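Local coordinates for mevalonate 3-kinase (Thermoplasma acidophilum, PDB 4RKS), which phosphorylates (R)-mevalonate at its 3-hydroxyl with ATP, giving mevalonate 3-phosphate in an alternative isoprenoid pathway of extreme acidophiles, at residues I25-Y30 with A131-A136; R163-G168 with G329-R334. All blocks are in the same frame, centred on the assembly; numbering follows the deposited sequence.

Contact 1: I25-Y30 with A131-A136; sequences IGSTAY and AASIGA
Ser27 reaches from its strand toward the helix and donates its hydroxyl to the backbone of Ser133, with OG 2.7 Å from Ser133 O. The approach is from above the carbonyl plane, about 47° out of it. Ser27 OG sits between its own backbone N and carbonyl carbon (chi1 57°), the rotation that turns it onto the helix and gives this buried hydroxyl an acceptor. Ser133 does not answer with its own hydroxyl: its OG bonds to Gly130 O in the preceding helical turn and to Thr69 OG1. Its CB is the part that faces the strand, 3.7 Å from Ser27 OG.

Methyl groups pack round the bond. Two residues along the strand, Ala29 also points at the helix, and its CB lies 3.8 Å from Ser133 N and 4.0 Å from Ala132 CB. Ala136 CB, from the next helical turn, meets Ser27 CB at 4.2 Å. With side chains this small, the short strand and helix axes come within 6.8 Å, running at 138° to each other.

Helix 128-141 directly follows the ATP-binding loop Ser124-Ser127 and here packs against one face of strand 24-34. Strand 66-73 pairs with that strand, its Thr69 touching Ser27, while Ala132 also meets Leu165 of helix 161-166.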
loop_
_atom_site.group_PDB
_atom_site.type_symbol
_atom_site.label_atom_id
_atom_site.label_comp_id
_atom_site.label_asym_id
_atom_site.label_seq_id
_atom_site.Cartn_x
_atom_site.Cartn_y
_atom_site.Cartn_z
ATOM N N ILE A 25 6.636 -9.014 20.987
ATOM C CA ILE A 25 7.370 -8.019 20.214
ATOM C C ILE A 25 6.377 -7.125 19.488
ATOM O O ILE A 25 5.338 -7.584 19.032
ATOM C CB ILE A 25 8.359 -8.661 19.195
ATOM C CG1 ILE A 25 9.241 -7.586 18.553
ATOM C CG2 ILE A 25 7.623 -9.468 18.128
ATOM C CD1 ILE A 25 10.404 -8.135 17.738
ATOM N N GLY A 26 6.691 -5.838 19.412
ATOM C CA GLY A 26 5.862 -4.898 18.692
ATOM C C GLY A 26 6.513 -4.395 17.420
ATOM O O GLY A 26 7.740 -4.419 17.278
ATOM N N SER A 27 5.695 -3.933 16.487
ATOM C CA SER A 27 6.214 -3.385 15.231
ATOM C C SER A 27 5.258 -2.340 14.680
ATOM O O SER A 27 4.149 -2.199 15.179
ATOM C CB SER A 27 6.441 -4.496 14.209
ATOM O OG SER A 27 5.244 -5.218 13.983
ATOM N N THR A 28 5.692 -1.622 13.644
ATOM C CA THR A 28 4.928 -0.521 13.043
ATOM C C THR A 28 5.181 -0.487 11.523
ATOM O O THR A 28 6.313 -0.616 11.099
ATOM C CB THR A 28 5.334 0.855 13.670
ATOM O OG1 THR A 28 5.038 0.856 15.072
ATOM C CG2 THR A 28 4.605 2.051 12.988
ATOM N N ALA A 29 4.144 -0.325 10.707
ATOM C CA ALA A 29 4.361 -0.036 9.280
ATOM C C ALA A 29 3.395 1.054 8.813
ATOM O O ALA A 29 2.455 1.424 9.545
ATOM C CB ALA A 29 4.210 -1.296 8.438
ATOM N N TYR A 30 3.619 1.558 7.598
ATOM C CA TYR A 30 2.853 2.675 7.038
ATOM C C TYR A 30 2.058 2.237 5.818
ATOM O O TYR A 30 2.518 1.381 5.062
ATOM C CB TYR A 30 3.813 3.839 6.691
ATOM C CG TYR A 30 4.575 4.233 7.920
ATOM C CD1 TYR A 30 3.946 4.950 8.932
ATOM C CD2 TYR A 30 5.883 3.814 8.120
ATOM C CE1 TYR A 30 4.610 5.280 10.082
ATOM C CE2 TYR A 30 6.566 4.131 9.285
ATOM C CZ TYR A 30 5.913 4.868 10.261
ATOM O OH TYR A 30 6.551 5.194 11.425
ATOM N N ALA A 131 0.154 -6.184 7.094
ATOM C CA ALA A 131 0.941 -7.295 6.582
ATOM C C ALA A 131 2.434 -7.047 6.778
ATOM O O ALA A 131 3.134 -7.875 7.351
ATOM C CB ALA A 131 0.638 -7.525 5.107
ATOM N N ALA A 132 2.914 -5.904 6.300
ATOM C CA ALA A 132 4.323 -5.558 6.442
ATOM C C ALA A 132 4.761 -5.526 7.918
ATOM O O ALA A 132 5.883 -5.926 8.246
ATOM C CB ALA A 132 4.595 -4.224 5.767
ATOM N N SER A 133 3.871 -5.082 8.811
ATOM C CA SER A 133 4.237 -4.967 10.227
ATOM C C SER A 133 4.444 -6.352 10.816
ATOM O O SER A 133 5.302 -6.549 11.691
ATOM C CB SER A 133 3.181 -4.201 11.037
ATOM O OG SER A 133 1.965 -4.916 11.081
ATOM N N ILE A 134 3.653 -7.311 10.349
ATOM C CA ILE A 134 3.889 -8.699 10.714
ATOM C C ILE A 134 5.278 -9.127 10.277
ATOM O O ILE A 134 6.025 -9.712 11.060
ATOM C CB ILE A 134 2.857 -9.635 10.096
ATOM C CG1 ILE A 134 1.463 -9.280 10.612
ATOM C CG2 ILE A 134 3.179 -11.080 10.452
ATOM C CD1 ILE A 134 0.389 -10.080 9.985
ATOM N N GLY A 135 5.629 -8.835 9.028
ATOM C CA GLY A 135 6.972 -9.144 8.544
ATOM C C GLY A 135 8.091 -8.529 9.376
ATOM O O GLY A 135 9.088 -9.185 9.690
ATOM N N ALA A 136 7.925 -7.263 9.746
ATOM C CA ALA A 136 8.931 -6.558 10.536
ATOM C C ALA A 136 9.059 -7.177 11.906
ATOM O O ALA A 136 10.129 -7.201 12.459
ATOM C CB ALA A 136 8.587 -5.062 10.672
#

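Contact 2: R163-G168 with G329-R334. With MEV ((R)-mevalonate), chain C.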
loop_
_atom_site.group_PDB
_atom_site.type_symbol
_atom_site.label_atom_id
_atom_site.label_comp_id
_atom_site.label_asym_id
_atom_site.label_seq_id
_atom_site.Cartn_x
_atom_site.Cartn_y
_atom_site.Cartn_z
ATOM N N ARG A 163 5.289 -3.047 -0.564
ATOM C CA ARG A 163 5.371 -1.593 -0.632
ATOM C C ARG A 163 5.677 -1.050 0.755
ATOM O O ARG A 163 6.519 -0.179 0.936
ATOM C CB ARG A 163 4.058 -0.988 -1.149
ATOM C CG ARG A 163 3.740 -1.215 -2.610
ATOM C CD ARG A 163 2.277 -0.782 -2.889
ATOM N NE ARG A 163 1.898 -0.929 -4.289
ATOM C CZ ARG A 163 0.689 -0.647 -4.780
ATOM N NH1 ARG A 163 -0.277 -0.207 -3.982
ATOM N NH2 ARG A 163 0.445 -0.808 -6.074
ATOM N N SER A 164 4.970 -1.584 1.740
ATOM C CA SER A 164 5.092 -1.095 3.090
ATOM C C SER A 164 6.296 -1.718 3.802
ATOM O O SER A 164 6.865 -1.104 4.691
ATOM C CB SER A 164 3.799 -1.367 3.861
ATOM O OG SER A 164 3.920 -0.935 5.200
ATOM N N LEU A 165 6.690 -2.928 3.409
ATOM C CA LEU A 165 7.833 -3.574 4.048
ATOM C C LEU A 165 9.122 -2.785 3.783
ATOM O O LEU A 165 9.898 -2.527 4.693
ATOM C CB LEU A 165 7.979 -5.028 3.566
ATOM C CG LEU A 165 9.091 -5.847 4.233
ATOM C CD1 LEU A 165 8.903 -5.915 5.734
ATOM C CD2 LEU A 165 9.185 -7.255 3.632
ATOM N N PHE A 166 9.334 -2.374 2.537
ATOM C CA PHE A 166 10.605 -1.763 2.165
ATOM C C PHE A 166 10.584 -0.234 2.212
ATOM O O PHE A 166 11.604 0.409 2.487
ATOM C CB PHE A 166 11.020 -2.248 0.784
ATOM C CG PHE A 166 11.457 -3.683 0.776
ATOM C CD1 PHE A 166 12.737 -4.030 1.175
ATOM C CD2 PHE A 166 10.582 -4.677 0.399
ATOM C CE1 PHE A 166 13.146 -5.357 1.185
ATOM C CE2 PHE A 166 10.983 -6.019 0.402
ATOM C CZ PHE A 166 12.265 -6.350 0.795
ATOM N N GLY A 167 9.424 0.342 1.975
ATOM C CA GLY A 167 9.273 1.776 2.148
ATOM C C GLY A 167 9.637 2.580 0.921
ATOM O O GLY A 167 10.052 2.032 -0.093
ATOM N N GLY A 168 9.496 3.899 1.011
ATOM C CA GLY A 168 9.798 4.755 -0.126
ATOM C C GLY A 168 9.040 4.395 -1.393
ATOM O O GLY A 168 7.874 3.976 -1.354
ATOM N N GLY A 329 9.288 5.727 5.117
ATOM C CA GLY A 329 10.119 4.530 4.979
ATOM C C GLY A 329 9.390 3.219 5.272
ATOM O O GLY A 329 8.157 3.190 5.338
ATOM N N GLY A 330 10.152 2.138 5.469
ATOM C CA GLY A 330 9.581 0.800 5.615
ATOM C C GLY A 330 9.193 0.408 7.038
ATOM O O GLY A 330 9.331 1.201 7.963
ATOM N N ALA A 331 8.678 -0.812 7.204
ATOM C CA ALA A 331 8.203 -1.300 8.501
ATOM C C ALA A 331 9.351 -1.422 9.492
ATOM O O ALA A 331 10.499 -1.621 9.088
ATOM C CB ALA A 331 7.511 -2.650 8.325
ATOM N N TRP A 332 9.065 -1.313 10.789
ATOM C CA TRP A 332 10.156 -1.391 11.770
ATOM C C TRP A 332 9.713 -2.022 13.081
ATOM O O TRP A 332 8.539 -2.030 13.411
ATOM C CB TRP A 332 10.767 0.001 12.022
ATOM C CG TRP A 332 9.771 1.082 12.408
ATOM C CD1 TRP A 332 8.993 1.823 11.563
ATOM C CD2 TRP A 332 9.490 1.555 13.730
ATOM N NE1 TRP A 332 8.233 2.724 12.285
ATOM C CE2 TRP A 332 8.530 2.582 13.615
ATOM C CE3 TRP A 332 9.968 1.214 15.001
ATOM C CZ2 TRP A 332 8.017 3.257 14.727
ATOM C CZ3 TRP A 332 9.472 1.892 16.099
ATOM C CH2 TRP A 332 8.500 2.901 15.955
ATOM N N HIS A 333 10.658 -2.562 13.834
ATOM C CA HIS A 333 10.278 -3.271 15.047
ATOM C C HIS A 333 10.807 -2.609 16.314
ATOM O O HIS A 333 11.757 -1.807 16.287
ATOM C CB HIS A 333 10.761 -4.732 14.975
ATOM C CG HIS A 333 12.230 -4.892 15.213
ATOM N ND1 HIS A 333 12.765 -5.103 16.466
ATOM C CD2 HIS A 333 13.279 -4.873 14.356
ATOM C CE1 HIS A 333 14.080 -5.191 16.374
ATOM N NE2 HIS A 333 14.418 -5.048 15.104
ATOM N N ARG A 334 10.181 -2.949 17.435
ATOM C CA ARG A 334 10.678 -2.554 18.751
ATOM C C ARG A 334 11.427 -3.720 19.385
ATOM O O ARG A 334 11.255 -4.869 18.972
ATOM C CB ARG A 334 9.523 -2.113 19.651
ATOM C CG ARG A 334 8.762 -0.918 19.113
ATOM C CD ARG A 334 7.442 -0.755 19.843
ATOM N NE ARG A 334 6.626 0.305 19.263
ATOM C CZ ARG A 334 6.833 1.601 19.477
ATOM N NH1 ARG A 334 7.838 1.994 20.250
ATOM N NH2 ARG A 334 6.041 2.501 18.914
HETATM C C8 MEV C . -3.740 -3.015 -4.701
HETATM O O8 MEV C . -3.874 -4.354 -4.264
HETATM C C2 MEV C . -5.019 -2.624 -5.407
HETATM C C3 MEV C . -5.248 -1.145 -5.666
HETATM O O7 MEV C . -5.039 -0.354 -4.524
HETATM C C4 MEV C . -4.342 -0.639 -6.776
HETATM C C5 MEV C . -2.953 -0.256 -6.298
HETATM O O3 MEV C . -2.781 0.464 -5.269
HETATM O O4 MEV C . -1.955 -0.682 -6.925
HETATM C C6 MEV C . -6.693 -0.999 -6.090
HETATM O O HOH W 1 6.071 1.327 6.027
#
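Ala331 points its backbone N-H at the end of helix 161-166, where two carbonyls share it. The better bond goes to Leu165 O, 3.3 Å from Ala331 N with 144° at the hydrogen; the one to Ser164 O is weak and more bent. Just before it, Gly330 lies against the same two oxygens, its CA making a C-H...O contact with Ser164 O at 3.4 Å. Gly167 and Gly330 are bare, and here the two backbones lie directly against each other, Gly167 CA 3.4 Å from Gly329 C. A water bridges the two segments, donating to Ser164 O and to Gly329 O, 2.9 Å from each. Alongside, Leu165 CD1 comes to 4.4 Å from the methyl carbon CB of Ala331.

In this GHMP-family kinase the helix closes at Gly167, which leaves helical geometry with positive phi (87°), and the C-terminal tail crosses over that end before its residues 332-333 pair with strand 24-34. At the substrate side of the same segment, Arg163 is extended from CG to NE and presents the edge of its guanidinium to the mevalonate carboxylate. NH1 bonds to O3 of mevalonate at 2.9 Å, almost straight at 173°, and NH2 bonds to O4, a two-pronged grip that would fix the carboxylate's rotation. Leu38 N also hydrogen-bonds mevalonate.

Behind this shell, Ser164 OG is held by Tyr30 O, and Trp332 NE1 by Tyr30 OH. The ring of Phe166 stacks on His148, and Ala331 rests on Ala136 of helix 128-141.

How the contacts relate
Starting from the N terminus, strand 24-34 comes first in the chain, and contact 1 closes a 100-residue loop when 131-136 packs against it. Only then does contact 2 open, at 163-168, to close across 160 residues at 329-334, almost at the end of the chain. The two are in series, neither nested nor crossed, yet their centres lie 8 Å apart. Strand 332-333 pairs antiparallel with strand 24-34, with Arg334 N 2.9 Å from Gly26 O in a probable hydrogen bond. The chain's two ends therefore meet in one sheet, with helices 128-141 and 161-166 packed next to each other against it.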